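PDB 3V7D: cell division control protein 4 from Saccharomyces cerevisiae, which recognises phosphorylated target proteins, such as the CDK inhibitor SIC1, as the substrate-binding subunit of an SCF ubiquitin ligase that marks them for proteasomal degradation. Local coordinates for residues V273-G278 with D311-T316. The protein carries 1 engineered substitution. Residues are numbered along the deposited sequence; the frame is centred on the assembly and turned at random.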
loop_
_atom_site.group_PDB
_atom_site.type_symbol
_atom_site.label_atom_id
_atom_site.label_comp_id
_atom_site.label_asym_id
_atom_site.label_seq_id
_atom_site.Cartn_x
_atom_site.Cartn_y
_atom_site.Cartn_z
ATOM N N VAL B 273 22.139 -17.799 -11.475
ATOM C CA VAL B 273 20.791 -17.337 -11.182
ATOM C C VAL B 273 20.882 -16.172 -10.209
ATOM O O VAL B 273 21.150 -16.358 -9.020
ATOM C CB VAL B 273 19.912 -18.450 -10.591
ATOM C CG1 VAL B 273 18.527 -17.908 -10.272
ATOM C CG2 VAL B 273 19.822 -19.621 -11.565
ATOM N N ARG B 274 20.665 -14.973 -10.735
ATOM C CA ARG B 274 20.918 -13.738 -10.004
ATOM C C ARG B 274 19.744 -13.309 -9.132
ATOM O O ARG B 274 19.934 -12.741 -8.060
ATOM C CB ARG B 274 21.258 -12.621 -10.994
ATOM C CG ARG B 274 21.622 -11.298 -10.350
ATOM C CD ARG B 274 22.792 -11.452 -9.394
ATOM N NE ARG B 274 23.275 -10.154 -8.941
ATOM C CZ ARG B 274 22.759 -9.483 -7.918
ATOM N NH1 ARG B 274 21.747 -9.993 -7.230
ATOM N NH2 ARG B 274 23.263 -8.303 -7.577
ATOM N N THR B 275 18.530 -13.575 -9.595
ATOM C CA THR B 275 17.345 -13.091 -8.902
ATOM C C THR B 275 16.195 -14.088 -8.989
ATOM O O THR B 275 16.087 -14.845 -9.952
ATOM C CB THR B 275 16.888 -11.738 -9.471
ATOM O OG1 THR B 275 15.640 -11.363 -8.876
ATOM C CG2 THR B 275 16.719 -11.830 -10.983
ATOM N N VAL B 276 15.340 -14.082 -7.976
ATOM C CA VAL B 276 14.209 -14.997 -7.931
ATOM C C VAL B 276 13.019 -14.340 -7.223
ATOM O O VAL B 276 13.186 -13.623 -6.236
ATOM C CB VAL B 276 14.599 -16.321 -7.241
ATOM C CG1 VAL B 276 15.033 -16.070 -5.809
ATOM C CG2 VAL B 276 13.458 -17.316 -7.287
ATOM N N SER B 277 11.821 -14.569 -7.749
ATOM C CA SER B 277 10.610 -13.981 -7.186
ATOM C C SER B 277 9.438 -14.919 -7.425
ATOM O O SER B 277 9.144 -15.269 -8.565
ATOM C CB SER B 277 10.334 -12.619 -7.831
ATOM O OG SER B 277 9.084 -12.090 -7.417
ATOM N N GLY B 278 8.770 -15.330 -6.354
ATOM C CA GLY B 278 7.673 -16.272 -6.487
ATOM C C GLY B 278 6.457 -15.992 -5.625
ATOM O O GLY B 278 6.519 -15.235 -4.659
ATOM N N ASP B 311 21.354 -8.429 -22.359
ATOM C CA ASP B 311 22.379 -8.515 -21.324
ATOM C C ASP B 311 21.825 -9.072 -20.009
ATOM O O ASP B 311 20.637 -9.380 -19.909
ATOM C CB ASP B 311 23.048 -7.157 -21.111
ATOM C CG ASP B 311 24.525 -7.283 -20.800
ATOM O OD1 ASP B 311 24.931 -8.346 -20.289
ATOM O OD2 ASP B 311 25.283 -6.327 -21.066
ATOM N N ARG B 312 22.702 -9.205 -19.017
ATOM C CA ARG B 312 22.378 -9.819 -17.728
ATOM C C ARG B 312 21.066 -9.344 -17.102
ATOM O O ARG B 312 20.744 -8.159 -17.139
ATOM C CB ARG B 312 23.499 -9.548 -16.726
ATOM C CG ARG B 312 24.843 -10.141 -17.081
ATOM C CD ARG B 312 25.866 -9.752 -16.026
ATOM N NE ARG B 312 27.052 -10.599 -16.065
ATOM C CZ ARG B 312 28.042 -10.533 -15.181
ATOM N NH1 ARG B 312 27.987 -9.657 -14.183
ATOM N NH2 ARG B 312 29.085 -11.343 -15.293
ATOM N N ILE B 313 20.321 -10.281 -16.525
ATOM C CA ILE B 313 19.160 -9.938 -15.723
ATOM C C ILE B 313 19.615 -9.797 -14.275
ATOM O O ILE B 313 20.248 -10.699 -13.727
ATOM C CB ILE B 313 18.072 -11.022 -15.781
ATOM C CG1 ILE B 313 17.840 -11.499 -17.218
ATOM C CG2 ILE B 313 16.788 -10.507 -15.140
ATOM C CD1 ILE B 313 17.238 -10.457 -18.126
ATOM N N TYR B 314 19.296 -8.668 -13.657
ATOM C CA TYR B 314 19.746 -8.404 -12.297
ATOM C C TYR B 314 18.613 -8.461 -11.279
ATOM O O TYR B 314 18.843 -8.697 -10.096
ATOM C CB TYR B 314 20.466 -7.057 -12.221
ATOM C CG TYR B 314 21.952 -7.166 -12.463
ATOM C CD1 TYR B 314 22.473 -7.131 -13.749
ATOM C CD2 TYR B 314 22.835 -7.323 -11.403
ATOM C CE1 TYR B 314 23.834 -7.237 -13.971
ATOM C CE2 TYR B 314 24.194 -7.428 -11.614
ATOM C CZ TYR B 314 24.691 -7.386 -12.898
ATOM O OH TYR B 314 26.049 -7.495 -13.106
ATOM N N SER B 315 17.386 -8.260 -11.745
ATOM C CA SER B 315 16.248 -8.209 -10.844
ATOM C C SER B 315 14.961 -8.613 -11.542
ATOM O O SER B 315 14.711 -8.222 -12.684
ATOM C CB SER B 315 16.100 -6.796 -10.279
ATOM O OG SER B 315 15.010 -6.723 -9.385
ATOM N N THR B 316 14.139 -9.391 -10.848
ATOM C CA THR B 316 12.807 -9.694 -11.353
ATOM C C THR B 316 11.745 -9.683 -10.256
ATOM O O THR B 316 12.011 -9.996 -9.091
ATOM C CB THR B 316 12.757 -11.038 -12.101
ATOM O OG1 THR B 316 11.533 -11.124 -12.841
ATOM C CG2 THR B 316 12.848 -12.212 -11.127
#
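T275 OG1 accepts a hydrogen bond from the backbone N of T316, 3.2 Å away, with an N-H...O angle of 148°. It joins the innermost strands of two neighbouring blades of the WD40 beta-propeller, in repeats WD 4 and WD 5. The strand segments run nearly parallel, 11° apart, but belong to separate four-stranded antiparallel sheets. OG1 stands anti to the T275 backbone N (chi1 174°), which leaves CG2 in the crowded position between N and the carbonyl carbon. This T275 methyl packs on S315 CA at 3.7 Å. A valine in its place would probably leave T316 N without this acceptor. The T316 methyl CG2 lies 3.7 Å from T275 OG1, and T316 OG1 bonds to I326 O in its own blade. R274 and T275 both face G286 in a classic beta bulge; Y314 and S315 repeat it against A328. R274 NE lies 3.8 Å from Y314 CD2, with the guanidinium and ring planes steeply inclined. Both residues also pack on the bound peptide, R274 against a modified side chain and Y314 against an apolar one, consistent with a substrate-recognition surface. At the other end, S277 OG bonds to Y318 N, and S277 CB rests 3.4 Å from T316 O.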